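Local coordinates for UPF0053 protein HI_0107 (Haemophilus influenzae, PDB 3LAE) that is of unknown function but, as a UPF0053-family membrane protein, may bind flavin adenine dinucleotide; this piece is its C-terminal transporter-associated domain, at residues R36-L41 with L61-L66; L41-E44 with I49-E52. All coordinates share one frame; numbering follows the deposited sequence.

Both contacts hold helix 38-45 by successive parts of its length, and both are wholly apolar, with no hydrogen bond across either. Contact 1 lies near the centre of the domain: its three touching residues are buried, and a phenylalanine ring from the first turn meets aliphatic side chains of strand 61-69. Contact 2, with its centre about 7 Å from that of contact 1, sits nearer the surface, where the later turn meets the loop leading into strand 55-58 through aliphatic groups and a proline ring, partly buried. Leu41 belongs to both helical segments. The 49-52 loop also packs on Ile65 and Leu66, so helix, loop and strand touch one another.

Contact 1: R36-L41 with L61-L66; sequences RTFNGL and LLITIL. With PO4 (phosphate ion), chain C.
Phe38 and Ile63 mark the nearest approach of the two backbones, with Phe38 CA 10.7 Å from Ile63 CA, so side chains alone bridge the two segments. Thr37 is the N-cap of the helix: its OG1 accepts from Gly40 N at 2.9 Å, with an N-H...O angle of 160°, while Thr37 O takes the first-turn bond from Leu41 N. With CG anti to the backbone N (chi1 -162°), the Phe38 ring reaches out from this turn to the strand. The helix packs against one side of the antiparallel sheet of this transporter-associated domain, and Ala76 and Val78 of neighbouring strand 72-80 add to the pocket for the ring. Ile63 comes from the opposite direction; its CD1 lies 3.7 Å from Phe38 CZ, approaching the ring obliquely. Leu61, two residues earlier on the same strand, places CD1 4.3 Å from Phe38 CE1, a lighter touch. Ahead of the cap, exposed Arg36 turns its guanidinium edge to a phosphate ion, probably from the crystallisation liquor. The phosphorus lies in the guanidinium plane; Arg36 NH1 is 3.1 Å from phosphate O4 and makes a weak hydrogen bond to O1. Asn18 ND2 is also hydrogen-bonded to this ion.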
ATOM      1  N   ARG A  36      -5.439  -4.354   8.860  1.00 11.84           N
ATOM      2  CA  ARG A  36      -5.251  -3.079   9.535  1.00 11.68           C
ATOM      3  C   ARG A  36      -4.312  -2.149   8.757  1.00 10.72           C
ATOM      4  O   ARG A  36      -4.491  -0.935   8.757  1.00 11.44           O
ATOM      5  CB  ARG A  36      -4.680  -3.299  10.933  1.00 12.87           C
ATOM      6  CG  ARG A  36      -4.656  -2.038  11.773  1.00 17.16           C
ATOM      7  CD  ARG A  36      -4.010  -2.281  13.132  1.00 18.91           C
ATOM      8  NE  ARG A  36      -4.441  -3.540  13.715  1.00 18.65           N
ATOM      9  CZ  ARG A  36      -5.596  -3.701  14.348  1.00 20.63           C
ATOM     10  NH1 ARG A  36      -6.424  -2.675  14.470  1.00 23.08           N
ATOM     11  NH2 ARG A  36      -5.922  -4.887  14.851  1.00 20.21           N
ATOM     12  N   THR A  37      -3.301  -2.726   8.116  1.00 10.40           N
ATOM     13  CA  THR A  37      -2.267  -1.938   7.439  1.00 10.33           C
ATOM     14  C   THR A  37      -2.230  -2.244   5.948  1.00 10.82           C
ATOM     15  O   THR A  37      -2.796  -3.233   5.475  1.00 10.55           O
ATOM     16  CB  THR A  37      -0.872  -2.292   7.971  1.00 11.23           C
ATOM     17  OG1 THR A  37      -0.651  -3.687   7.724  1.00 10.87           O
ATOM     18  CG2 THR A  37      -0.756  -2.000   9.453  1.00 12.39           C
ATOM     19  N   PHE A  38      -1.535  -1.390   5.205  1.00 10.38           N
ATOM     20  CA  PHE A  38      -1.355  -1.592   3.776  1.00 11.80           C
ATOM     21  C   PHE A  38      -0.639  -2.914   3.488  1.00 10.24           C
ATOM     22  O   PHE A  38      -1.043  -3.672   2.603  1.00 12.39           O
ATOM     23  CB  PHE A  38      -0.575  -0.399   3.202  1.00 12.77           C
ATOM     24  CG  PHE A  38      -0.679  -0.259   1.712  1.00 17.03           C
ATOM     25  CD1 PHE A  38      -1.916  -0.278   1.087  1.00 18.55           C
ATOM     26  CD2 PHE A  38       0.446  -0.074   0.944  1.00 24.04           C
ATOM     27  CE1 PHE A  38      -2.026  -0.151  -0.274  1.00 24.55           C
ATOM     28  CE2 PHE A  38       0.342   0.066  -0.429  1.00 26.45           C
ATOM     29  CZ  PHE A  38      -0.902   0.027  -1.033  1.00 25.33           C
ATOM     30  N   ASN A  39       0.414  -3.192   4.250  1.00 10.91           N
ATOM     31  CA  ASN A  39       1.081  -4.486   4.200  1.00 11.17           C
ATOM     32  C   ASN A  39       0.078  -5.624   4.394  1.00 12.27           C
ATOM     33  O   ASN A  39       0.047  -6.571   3.618  1.00 13.43           O
ATOM     34  CB  ASN A  39       2.187  -4.550   5.259  1.00 10.93           C
ATOM     35  CG  ASN A  39       2.785  -5.937   5.395  1.00 12.97           C
ATOM     36  OD1 ASN A  39       3.327  -6.491   4.433  1.00 12.58           O
ATOM     37  ND2 ASN A  39       2.670  -6.518   6.592  1.00 13.86           N
ATOM     38  N   GLY A  40      -0.741  -5.542   5.441  1.00 10.62           N
ATOM     39  CA  GLY A  40      -1.712  -6.601   5.696  1.00 10.80           C
ATOM     40  C   GLY A  40      -2.685  -6.800   4.534  1.00 11.34           C
ATOM     41  O   GLY A  40      -2.999  -7.923   4.137  1.00 13.84           O
ATOM     42  N   LEU A  41      -3.178  -5.705   3.981  1.00 11.34           N
ATOM     43  CA  LEU A  41      -4.106  -5.786   2.850  1.00 12.51           C
ATOM     44  C   LEU A  41      -3.464  -6.494   1.654  1.00 13.34           C
ATOM     45  O   LEU A  41      -4.082  -7.347   1.014  1.00 15.03           O
ATOM     46  CB  LEU A  41      -4.540  -4.378   2.441  1.00 13.49           C
ATOM     47  CG  LEU A  41      -5.544  -4.262   1.301  1.00 15.58           C
ATOM     48  CD1 LEU A  41      -6.877  -4.799   1.773  1.00 17.91           C
ATOM     49  CD2 LEU A  41      -5.649  -2.819   0.822  1.00 19.25           C
ATOM     50  N   LEU A  61      -6.668   0.852  -6.539  1.00 12.78           N
ATOM     51  CA  LEU A  61      -5.289   1.321  -6.614  1.00 13.09           C
ATOM     52  C   LEU A  61      -4.421   0.432  -7.496  1.00 12.74           C
ATOM     53  O   LEU A  61      -4.559  -0.791  -7.483  1.00 15.15           O
ATOM     54  CB  LEU A  61      -4.669   1.368  -5.225  1.00 12.77           C
ATOM     55  CG  LEU A  61      -5.354   2.226  -4.153  1.00 15.27           C
ATOM     56  CD1 LEU A  61      -4.533   2.159  -2.881  1.00 18.60           C
ATOM     57  CD2 LEU A  61      -5.521   3.668  -4.635  1.00 18.86           C
ATOM     58  N   LEU A  62      -3.521   1.066  -8.241  1.00 10.89           N
ATOM     59  CA  LEU A  62      -2.497   0.363  -9.002  1.00 10.64           C
ATOM     60  C   LEU A  62      -1.200   0.481  -8.219  1.00 10.54           C
ATOM     61  O   LEU A  62      -0.661   1.582  -8.019  1.00 10.28           O
ATOM     62  CB  LEU A  62      -2.353   1.004 -10.378  1.00 12.34           C
ATOM     63  CG  LEU A  62      -1.273   0.442 -11.303  1.00 15.06           C
ATOM     64  CD1 LEU A  62      -1.583  -1.007 -11.649  1.00 17.11           C
ATOM     65  CD2 LEU A  62      -1.205   1.290 -12.555  1.00 15.33           C
ATOM     66  N   ILE A  63      -0.703  -0.660  -7.765  1.00 10.50           N
ATOM     67  CA  ILE A  63       0.348  -0.699  -6.768  1.00 11.54           C
ATOM     68  C   ILE A  63       1.589  -1.367  -7.332  1.00 11.31           C
ATOM     69  O   ILE A  63       1.496  -2.407  -7.984  1.00 13.81           O
ATOM     70  CB  ILE A  63      -0.134  -1.521  -5.553  1.00 12.88           C
ATOM     71  CG1 ILE A  63      -1.371  -0.876  -4.924  1.00 14.58           C
ATOM     72  CG2 ILE A  63       0.977  -1.676  -4.533  1.00 15.81           C
ATOM     73  CD1 ILE A  63      -2.125  -1.817  -3.970  1.00 19.29           C
ATOM     74  N   THR A  64       2.749  -0.770  -7.082  1.00 10.09           N
ATOM     75  CA  THR A  64       4.024  -1.365  -7.454  1.00 10.12           C
ATOM     76  C   THR A  64       4.814  -1.599  -6.179  1.00  8.66           C
ATOM     77  O   THR A  64       5.076  -0.660  -5.418  1.00 10.18           O
ATOM     78  CB  THR A  64       4.834  -0.439  -8.396  1.00 11.80           C
ATOM     79  OG1 THR A  64       4.050  -0.151  -9.564  1.00 12.20           O
ATOM     80  CG2 THR A  64       6.143  -1.112  -8.836  1.00 12.98           C
ATOM     81  N   ILE A  65       5.193  -2.842  -5.923  1.00 10.35           N
ATOM     82  CA  ILE A  65       5.990  -3.164  -4.743  0.50  9.51           C
ATOM     83  C   ILE A  65       7.422  -2.669  -4.946  1.00 10.15           C
ATOM     84  O   ILE A  65       8.108  -3.100  -5.879  1.00 12.90           O
ATOM     85  CB  ILE A  65       5.994  -4.685  -4.469  0.50  8.62           C
ATOM     86  CG1 ILE A  65       4.560  -5.212  -4.419  0.50  9.43           C
ATOM     87  CG2 ILE A  65       6.718  -4.991  -3.172  0.50 10.49           C
ATOM     88  CD1 ILE A  65       3.720  -4.567  -3.336  0.50  8.68           C
ATOM     89  N   LEU A  66       7.882  -1.772  -4.072  1.00  9.89           N
ATOM     90  CA  LEU A  66       9.229  -1.212  -4.197  1.00  9.32           C
ATOM     91  C   LEU A  66      10.270  -1.874  -3.288  1.00  9.98           C
ATOM     92  O   LEU A  66      11.434  -2.027  -3.673  1.00 11.58           O
ATOM     93  CB  LEU A  66       9.221   0.293  -3.911  1.00 10.66           C
ATOM     94  CG  LEU A  66       8.352   1.185  -4.774  1.00 11.65           C
ATOM     95  CD1 LEU A  66       8.522   2.633  -4.339  1.00 14.58           C
ATOM     96  CD2 LEU A  66       8.712   1.010  -6.262  1.00 12.14           C
TER
HETATM   97  P   PO4 C  79      -7.355   0.914  13.470  0.85 29.23           P
HETATM   98  O1  PO4 C  79      -5.940   0.665  13.932  0.85 33.62           O
HETATM   99  O2  PO4 C  79      -7.837   2.232  14.031  0.85 36.94           O
HETATM  100  O3  PO4 C  79      -7.444   0.939  11.972  0.85 30.30           O
HETATM  101  O4  PO4 C  79      -8.259  -0.176  13.981  0.85 35.19           O

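Contact 2: L41-E44 with I49-E52; sequences LILE and IPDE
Leu43 and Ile49 bring the two backbones nearest, with Leu43 CA 6.8 Å from Ile49 CA; Leu43 is in helix 38-45, and Ile49 lies beyond its end, where the chain has turned back. The two side chains run alongside each other, pointing the same way, and meet by their ends: Leu43 CD2 is 4.0 Å from Ile49 CD1, the closest approach across the contact. Neither CB is aimed at its partner; the outer carbons close the distance. In Ile49, CG1 is anti to the backbone N (chi1 170°), and the turn at chi2 (64°) sets CD1 beside the leucine methyl. Both residues are partly exposed, so this closest pair borders the surface. The same Leu43 CD2 lies 4.4 Å from Pro50 CD, so one methyl spans the step from the outer to the inner half.

Segment 49-52 belongs to the loop that carries the chain from the helix into edge strand 55-58 of the antiparallel sheet, a helix-to-strand connection within the transporter-associated domain. The inner half is buried yet looser between the two segments: Ile42 directs its CB toward the loop but is modelled in two conformers, so its touch is less certain; in one, Ile42 CG2 is 4.5 Å from Pro50 CG. Ile42 is enclosed further by Ile65 of strand 61-69 and Ile73 of strand 72-80, and Leu43 also rests on Ile73. Ile49 also touches Val68 near the end of strand 61-69 and Asn71 in the turn after it. Beyond Pro50 the loop moves away from the helix; the Asp51 carbonyl O is hydrogen-bonded to Thr54 OG1, and the Glu52 carboxylate OE2 to Val68 N.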
ATOM      1  N   LEU A  41      -3.178  -5.705   3.981  1.00 11.34           N
ATOM      2  CA  LEU A  41      -4.106  -5.786   2.850  1.00 12.51           C
ATOM      3  C   LEU A  41      -3.464  -6.494   1.654  1.00 13.34           C
ATOM      4  O   LEU A  41      -4.082  -7.347   1.014  1.00 15.03           O
ATOM      5  CB  LEU A  41      -4.540  -4.378   2.441  1.00 13.49           C
ATOM      6  CG  LEU A  41      -5.544  -4.262   1.301  1.00 15.58           C
ATOM      7  CD1 LEU A  41      -6.877  -4.799   1.773  1.00 17.91           C
ATOM      8  CD2 LEU A  41      -5.649  -2.819   0.822  1.00 19.25           C
ATOM      9  N   ILE A  42      -2.226  -6.133   1.339  1.00 13.33           N
ATOM     10  CA  ILE A  42      -1.541  -6.759   0.219  0.50 13.80           C
ATOM     11  C   ILE A  42      -1.290  -8.243   0.494  1.00 15.68           C
ATOM     12  O   ILE A  42      -1.555  -9.098  -0.366  1.00 17.38           O
ATOM     13  CB  ILE A  42      -0.224  -6.029  -0.125  0.50 12.52           C
ATOM     14  CG1 ILE A  42      -0.515  -4.594  -0.584  0.50 11.18           C
ATOM     15  CG2 ILE A  42       0.540  -6.779  -1.215  0.50 16.56           C
ATOM     16  CD1 ILE A  42       0.725  -3.691  -0.610  0.50 10.25           C
ATOM     17  N   LEU A  43      -0.804  -8.564   1.689  1.00 15.75           N
ATOM     18  CA  LEU A  43      -0.520  -9.961   2.017  1.00 17.20           C
ATOM     19  C   LEU A  43      -1.774 -10.823   2.002  1.00 18.58           C
ATOM     20  O   LEU A  43      -1.730 -11.982   1.588  1.00 22.65           O
ATOM     21  CB  LEU A  43       0.176 -10.075   3.373  1.00 16.08           C
ATOM     22  CG  LEU A  43       1.591  -9.516   3.468  1.00 20.20           C
ATOM     23  CD1 LEU A  43       2.097  -9.615   4.906  1.00 23.04           C
ATOM     24  CD2 LEU A  43       2.509 -10.247   2.514  1.00 21.42           C
ATOM     25  N   GLU A  44      -2.903 -10.267   2.435  1.00 18.09           N
ATOM     26  CA  GLU A  44      -4.135 -11.057   2.486  1.00 20.06           C
ATOM     27  C   GLU A  44      -4.614 -11.406   1.092  1.00 22.04           C
ATOM     28  O   GLU A  44      -5.322 -12.393   0.898  1.00 24.07           O
ATOM     29  CB  GLU A  44      -5.232 -10.328   3.265  1.00 23.75           C
ATOM     30  CG  GLU A  44      -4.923 -10.237   4.741  1.00 28.28           C
ATOM     31  CD  GLU A  44      -6.002  -9.551   5.549  1.00 31.25           C
ATOM     32  OE1 GLU A  44      -7.122  -9.375   5.027  1.00 33.92           O
ATOM     33  OE2 GLU A  44      -5.721  -9.191   6.714  1.00 32.41           O
ATOM     34  N   ILE A  49       4.409 -14.204  -0.843  1.00 53.17           N
ATOM     35  CA  ILE A  49       5.065 -12.934  -0.539  1.00 50.22           C
ATOM     36  C   ILE A  49       5.659 -12.370  -1.825  1.00 45.11           C
ATOM     37  O   ILE A  49       6.539 -12.977  -2.431  1.00 43.88           O
ATOM     38  CB  ILE A  49       6.157 -13.086   0.535  1.00 50.90           C
ATOM     39  CG1 ILE A  49       6.983 -11.802   0.641  1.00 49.72           C
ATOM     40  CG2 ILE A  49       7.052 -14.279   0.224  1.00 51.99           C
ATOM     41  CD1 ILE A  49       6.195 -10.601   1.099  1.00 48.18           C
ATOM     42  N   PRO A  50       5.161 -11.206  -2.255  1.00 44.19           N
ATOM     43  CA  PRO A  50       5.449 -10.721  -3.608  1.00 39.88           C
ATOM     44  C   PRO A  50       6.851 -10.164  -3.760  1.00 35.34           C
ATOM     45  O   PRO A  50       7.394  -9.575  -2.831  1.00 37.36           O
ATOM     46  CB  PRO A  50       4.429  -9.606  -3.795  1.00 39.37           C
ATOM     47  CG  PRO A  50       4.156  -9.128  -2.405  1.00 42.76           C
ATOM     48  CD  PRO A  50       4.260 -10.310  -1.514  1.00 43.85           C
ATOM     49  N   ASP A  51       7.427 -10.351  -4.940  1.00 32.83           N
ATOM     50  CA  ASP A  51       8.732  -9.797  -5.224  1.00 25.23           C
ATOM     51  C   ASP A  51       8.626  -8.296  -5.397  1.00 17.87           C
ATOM     52  O   ASP A  51       7.588  -7.765  -5.788  1.00 17.41           O
ATOM     53  CB  ASP A  51       9.307 -10.386  -6.514  1.00 30.21           C
ATOM     54  CG  ASP A  51       9.568 -11.867  -6.416  1.00 37.41           C
ATOM     55  OD1 ASP A  51       9.550 -12.410  -5.290  1.00 38.49           O
ATOM     56  OD2 ASP A  51       9.798 -12.486  -7.476  1.00 41.38           O
ATOM     57  N   GLU A  52       9.716  -7.612  -5.105  1.00 15.67           N
ATOM     58  CA  GLU A  52       9.848  -6.244  -5.546  1.00 12.68           C
ATOM     59  C   GLU A  52       9.653  -6.192  -7.056  1.00 12.32           C
ATOM     60  O   GLU A  52      10.064  -7.106  -7.779  1.00 17.51           O
ATOM     61  CB  GLU A  52      11.219  -5.714  -5.154  1.00 12.53           C
ATOM     62  CG  GLU A  52      11.366  -5.651  -3.645  1.00 11.32           C
ATOM     63  CD  GLU A  52      12.766  -5.302  -3.185  1.00 13.00           C
ATOM     64  OE1 GLU A  52      13.679  -5.131  -4.032  1.00 13.49           O
ATOM     65  OE2 GLU A  52      12.956  -5.180  -1.962  1.00 12.70           O
TER